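Long-range contacts in aminotransferase (Paracoccus denitrificans, PDB 4GRX), which probably transfers amino groups between omega-amino compounds and keto acceptors, working through pyridoxal phosphate as a class III aminotransferase: residues 267-272 and 279-284; 275-280 and 388-393. All coordinates share one frame; numbering follows the deposited sequence.

Overall arrangement
From the N terminus, the chain leaves strand 265-268 of the seven-stranded sheet, and residues 267-272 meet 279-284, so interaction 1 closes a short loop of six intervening residues before helix 282-285. That loop holds most of 275-280, which reaches out to 388-393 in interaction 2 and closes a span of 107 residues rich in helix. One end of interaction 2 thus begins inside the first loop and the other lies far beyond it: the contacts cross, sharing Asn279 and Thr280. Their centres are about 10 Å apart and the two contacts touch, Ile271 CG2 lying 4.0 Å from Met390 CE. Interaction 1 joins strand 265-268 to helix 282-285; interaction 2 ties the loop between them to the three-stranded sheet.

Interaction 1. Residues 267-272 and 279-284; sequences SDEVIC and NTWGCL
Glu269 meets Gly282 and Cys283 at the N terminus of the short helix in a beta-alpha-beta unit, made of strand 265-268, helix 282-285 and strand 292-295. Its carboxylate bridges the first two backbone N-H groups of the helix, just after Trp281 at the N-cap position. Gly282 N reaches Glu269 OE1 at 2.9 Å, on the syn side but 25° out of the carboxylate plane, whereas Cys283 N lies 3.0 Å from Glu269 OE2 and uses its syn lone pair. A third donor, Ser267 OG, comes 3.0 Å from Glu269 OE2 from above the plane. The Glu269 chain bends at chi2 (-78°), which turns the carboxylate toward the helix while CB lies at the edge of the Trp281 ring, 3.7 Å from Trp281 CE3. Outside the pair, Trp281 NE1 donates to Val115 O, at the end of helix 103-115 and beside sodium-site residues Glu114 and Ser116. Asp268 OD2 is hydrogen-bonded to His163 and Asn133 and lies close to the pyridine nitrogen of the cofactor-modified Lys297. Three donors grip the buried carboxylate of Glu269, and together with the helix N terminus they would be expected to stabilise its ionised form.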
loop_
_atom_site.group_PDB
_atom_site.type_symbol
_atom_site.label_atom_id
_atom_site.label_comp_id
_atom_site.label_asym_id
_atom_site.label_seq_id
_atom_site.Cartn_x
_atom_site.Cartn_y
_atom_site.Cartn_z
ATOM N N SER A 267 9.085 -8.647 14.478
ATOM C CA SER A 267 8.580 -9.912 13.972
ATOM C C SER A 267 7.577 -9.724 12.841
ATOM O O SER A 267 6.481 -9.200 13.040
ATOM C CB SER A 267 7.969 -10.756 15.096
ATOM O OG SER A 267 7.581 -12.028 14.589
ATOM N N ASP A 268 7.960 -10.156 11.652
ATOM C CA ASP A 268 7.060 -10.099 10.514
ATOM C C ASP A 268 6.088 -11.285 10.560
ATOM O O ASP A 268 6.412 -12.394 10.146
ATOM C CB ASP A 268 7.853 -10.052 9.201
ATOM C CG ASP A 268 6.978 -9.710 8.004
ATOM O OD1 ASP A 268 5.730 -9.818 8.132
ATOM O OD2 ASP A 268 7.543 -9.356 6.939
ATOM N N GLU A 269 4.898 -11.019 11.082
ATOM C CA GLU A 269 3.852 -12.007 11.275
ATOM C C GLU A 269 2.797 -11.901 10.172
ATOM O O GLU A 269 1.626 -12.239 10.376
ATOM C CB GLU A 269 3.188 -11.787 12.638
ATOM C CG GLU A 269 4.113 -11.947 13.843
ATOM C CD GLU A 269 4.384 -13.403 14.188
ATOM O OE1 GLU A 269 3.803 -14.301 13.533
ATOM O OE2 GLU A 269 5.174 -13.665 15.111
ATOM N N VAL A 270 3.197 -11.432 9.000
ATOM C CA VAL A 270 2.240 -11.270 7.910
ATOM C C VAL A 270 1.625 -12.608 7.448
ATOM O O VAL A 270 0.479 -12.637 6.992
ATOM C CB VAL A 270 2.830 -10.457 6.731
ATOM C CG1 VAL A 270 2.064 -10.713 5.445
ATOM C CG2 VAL A 270 2.799 -8.973 7.048
ATOM N N ILE A 271 2.380 -13.701 7.585
ATOM C CA ILE A 271 1.889 -15.044 7.248
ATOM C C ILE A 271 1.652 -15.889 8.501
ATOM O O ILE A 271 0.773 -16.773 8.517
ATOM C CB ILE A 271 2.851 -15.787 6.302
ATOM C CG1 ILE A 271 2.704 -15.229 4.886
ATOM C CG2 ILE A 271 2.575 -17.284 6.321
ATOM C CD1 ILE A 271 3.715 -15.782 3.928
ATOM N N CYS A 272 2.426 -15.606 9.545
ATOM C CA CYS A 272 2.420 -16.445 10.728
ATOM C C CYS A 272 1.365 -15.987 11.720
ATOM O O CYS A 272 0.983 -16.740 12.629
ATOM C CB CYS A 272 3.820 -16.501 11.355
ATOM S SG CYS A 272 5.040 -17.375 10.331
ATOM N N ASN A 279 -0.311 -21.593 16.228
ATOM C CA ASN A 279 -0.570 -20.609 17.287
ATOM C C ASN A 279 -1.004 -19.279 16.757
ATOM O O ASN A 279 -0.994 -19.078 15.550
ATOM C CB ASN A 279 0.679 -20.392 18.124
ATOM C CG ASN A 279 0.854 -21.471 19.146
ATOM O OD1 ASN A 279 1.719 -22.333 18.999
ATOM N ND2 ASN A 279 -0.004 -21.467 20.164
ATOM N N THR A 280 -1.355 -18.357 17.647
ATOM C CA THR A 280 -1.820 -17.038 17.227
ATOM C C THR A 280 -0.689 -16.249 16.551
ATOM O O THR A 280 -0.934 -15.383 15.705
ATOM C CB THR A 280 -2.389 -16.251 18.414
ATOM O OG1 THR A 280 -3.319 -17.078 19.117
ATOM C CG2 THR A 280 -3.091 -14.966 17.959
ATOM N N TRP A 281 0.549 -16.562 16.925
ATOM C CA TRP A 281 1.707 -15.882 16.386
ATOM C C TRP A 281 2.814 -16.851 16.247
ATOM O O TRP A 281 2.949 -17.766 17.060
ATOM C CB TRP A 281 2.155 -14.750 17.307
ATOM C CG TRP A 281 1.069 -13.752 17.586
ATOM C CD1 TRP A 281 0.354 -13.584 18.770
ATOM C CD2 TRP A 281 0.514 -12.761 16.660
ATOM N NE1 TRP A 281 -0.567 -12.574 18.646
ATOM C CE2 TRP A 281 -0.530 -12.041 17.406
ATOM C CE3 TRP A 281 0.763 -12.409 15.338
ATOM C CZ2 TRP A 281 -1.279 -11.027 16.829
ATOM C CZ3 TRP A 281 0.004 -11.375 14.774
ATOM C CH2 TRP A 281 -0.988 -10.704 15.504
ATOM N N GLY A 282 3.636 -16.630 15.222
ATOM C CA GLY A 282 4.867 -17.388 15.039
ATOM C C GLY A 282 5.830 -17.255 16.208
ATOM O O GLY A 282 6.499 -18.228 16.576
ATOM N N CYS A 283 5.890 -16.067 16.806
ATOM C CA CYS A 283 6.739 -15.848 17.969
ATOM C C CYS A 283 6.237 -16.565 19.238
ATOM O O CYS A 283 7.017 -16.854 20.148
ATOM C CB CYS A 283 6.974 -14.354 18.207
ATOM S SG CYS A 283 5.479 -13.373 18.447
ATOM N N LEU A 284 4.947 -16.868 19.306
ATOM C CA LEU A 284 4.477 -17.802 20.316
ATOM C C LEU A 284 5.048 -19.192 20.037
ATOM O O LEU A 284 5.634 -19.796 20.929
ATOM C CB LEU A 284 2.943 -17.838 20.410
ATOM C CG LEU A 284 2.265 -16.550 20.902
ATOM C CD1 LEU A 284 0.746 -16.626 20.787
ATOM C CD2 LEU A 284 2.686 -16.160 22.313
#

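Interaction 2. Residues 275-280 and 388-393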
loop_
_atom_site.group_PDB
_atom_site.type_symbol
_atom_site.label_atom_id
_atom_site.label_comp_id
_atom_site.label_asym_id
_atom_site.label_seq_id
_atom_site.Cartn_x
_atom_site.Cartn_y
_atom_site.Cartn_z
ATOM N N GLY A 275 -2.497 -18.189 13.291
ATOM C CA GLY A 275 -2.761 -19.629 13.189
ATOM C C GLY A 275 -1.954 -20.606 12.356
ATOM O O GLY A 275 -1.766 -21.755 12.762
ATOM N N ARG A 276 -1.485 -20.184 11.192
ATOM C CA ARG A 276 -0.867 -21.122 10.264
ATOM C C ARG A 276 0.248 -21.979 10.904
ATOM O O ARG A 276 0.484 -23.127 10.485
ATOM C CB ARG A 276 -0.405 -20.402 8.986
ATOM C CG ARG A 276 -0.256 -21.309 7.777
ATOM C CD ARG A 276 -0.078 -20.530 6.479
ATOM N NE ARG A 276 -1.349 -20.043 5.926
ATOM C CZ ARG A 276 -2.277 -20.804 5.329
ATOM N NH1 ARG A 276 -2.113 -22.121 5.200
ATOM N NH2 ARG A 276 -3.393 -20.250 4.868
ATOM N N THR A 277 0.892 -21.437 11.932
ATOM C CA THR A 277 2.047 -22.056 12.570
ATOM C C THR A 277 1.675 -23.058 13.644
ATOM O O THR A 277 2.516 -23.869 14.055
ATOM C CB THR A 277 2.922 -20.996 13.256
ATOM O OG1 THR A 277 2.081 -20.017 13.919
ATOM C CG2 THR A 277 3.827 -20.340 12.208
ATOM N N GLY A 278 0.425 -22.984 14.107
ATOM C CA GLY A 278 -0.044 -23.783 15.232
ATOM C C GLY A 278 -0.411 -22.907 16.415
ATOM O O GLY A 278 -0.792 -23.411 17.468
ATOM N N ASN A 279 -0.311 -21.593 16.228
ATOM C CA ASN A 279 -0.570 -20.609 17.287
ATOM C C ASN A 279 -1.004 -19.279 16.757
ATOM O O ASN A 279 -0.994 -19.078 15.550
ATOM C CB ASN A 279 0.679 -20.392 18.124
ATOM C CG ASN A 279 0.854 -21.471 19.146
ATOM O OD1 ASN A 279 1.719 -22.333 18.999
ATOM N ND2 ASN A 279 -0.004 -21.467 20.164
ATOM N N THR A 280 -1.355 -18.357 17.647
ATOM C CA THR A 280 -1.820 -17.038 17.227
ATOM C C THR A 280 -0.689 -16.249 16.551
ATOM O O THR A 280 -0.934 -15.383 15.705
ATOM C CB THR A 280 -2.389 -16.251 18.414
ATOM O OG1 THR A 280 -3.319 -17.078 19.117
ATOM C CG2 THR A 280 -3.091 -14.966 17.959
ATOM N N GLY A 388 2.348 -26.819 11.204
ATOM C CA GLY A 388 0.932 -26.470 11.145
ATOM C C GLY A 388 0.374 -26.659 9.751
ATOM O O GLY A 388 0.442 -27.750 9.198
ATOM N N PHE A 389 -0.164 -25.592 9.173
ATOM C CA PHE A 389 -0.681 -25.648 7.802
ATOM C C PHE A 389 0.186 -24.863 6.819
ATOM O O PHE A 389 -0.334 -24.153 5.945
ATOM C CB PHE A 389 -2.119 -25.134 7.748
ATOM C CG PHE A 389 -3.161 -26.206 7.866
ATOM C CD1 PHE A 389 -2.929 -27.358 8.620
ATOM C CD2 PHE A 389 -4.397 -26.051 7.236
ATOM C CE1 PHE A 389 -3.903 -28.338 8.733
ATOM C CE2 PHE A 389 -5.377 -27.021 7.351
ATOM C CZ PHE A 389 -5.132 -28.169 8.104
ATOM N N MET A 390 1.506 -24.972 6.965
ATOM C CA MET A 390 2.425 -24.412 5.985
ATOM C C MET A 390 3.599 -25.358 5.764
ATOM O O MET A 390 4.298 -25.738 6.706
ATOM C CB MET A 390 2.855 -22.993 6.369
ATOM C CG MET A 390 3.688 -22.864 7.628
ATOM S SD MET A 390 3.985 -21.148 8.081
ATOM C CE MET A 390 4.900 -20.487 6.681
ATOM N N TRP A 391 3.781 -25.772 4.514
ATOM C CA TRP A 391 4.679 -26.886 4.192
ATOM C C TRP A 391 5.300 -26.750 2.837
ATOM O O TRP A 391 4.746 -26.073 1.944
ATOM C CB TRP A 391 3.915 -28.200 4.254
ATOM C CG TRP A 391 3.392 -28.522 5.631
ATOM C CD1 TRP A 391 2.141 -28.221 6.150
ATOM C CD2 TRP A 391 4.106 -29.205 6.727
ATOM N NE1 TRP A 391 2.033 -28.649 7.446
ATOM C CE2 TRP A 391 3.175 -29.247 7.855
ATOM C CE3 TRP A 391 5.373 -29.759 6.878
ATOM C CZ2 TRP A 391 3.520 -29.828 9.072
ATOM C CZ3 TRP A 391 5.713 -30.341 8.109
ATOM C CH2 TRP A 391 4.811 -30.371 9.177
ATOM N N ALA A 392 6.460 -27.387 2.672
ATOM C CA ALA A 392 7.130 -27.442 1.375
ATOM C C ALA A 392 7.934 -28.724 1.128
ATOM O O ALA A 392 8.527 -29.301 2.048
ATOM C CB ALA A 392 7.996 -26.219 1.152
ATOM N N LEU A 393 7.910 -29.159 -0.131
ATOM C CA LEU A 393 8.761 -30.212 -0.642
ATOM C C LEU A 393 9.856 -29.596 -1.531
ATOM O O LEU A 393 9.579 -28.745 -2.373
ATOM C CB LEU A 393 7.914 -31.182 -1.452
ATOM C CG LEU A 393 6.831 -31.914 -0.663
ATOM C CD1 LEU A 393 5.585 -32.163 -1.512
ATOM C CD2 LEU A 393 7.380 -33.210 -0.067
#
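Arg276 and Phe389 hold the two segments together by exchanging hydrogen bonds in both directions. Phe389 N donates to Arg276 O at 2.9 Å, and Arg276 NH1 returns a bond of 2.8 Å to Phe389 O. The second acceptor lies within 3° of the guanidinium plane, at its edge, so the flat group meets the carbonyl with an N-H rather than with its face. The route there is set by the side chain: CG stands anti to the backbone N (chi1 -157°), and the bend at chi3 (-81°) turns the edge of the Arg276 guanidinium, through NH1, to Phe389 O. The aliphatic part of Arg276 crosses Met390 at a slant, with Arg276 CG 3.8 Å from Met390 CB. Gly388, having no side chain, presents its CA to the same carbonyl, giving a CA-H...O contact of 3.4 Å between Gly388 CA and Arg276 O. Further partners fix the guanidinium: NH1 also donates to Pro437 O, while NH2 bonds Ser66 OG and Trp69 O.

Away from this grip the contact thins. Thr277 approaches Met390 by van der Waals contact, CG2 standing 4.2 Å from Met390 SD, and beyond it Gly278, Asn279 and Thr280 are partly exposed and add no contact to 388-393. Phe389 sends its ring away from the turn to helix 357-375, where it meets Phe368 edge-to-face.

Gly275 to Gly278 forms a type I beta turn, closed by Gly278 N to Gly275 O at 2.8 Å. This turn packs against the beta hairpin of antiparallel strands 381-387 and 390-395, joining the large-sheet part to the C-terminal part of a fold type I aminotransferase.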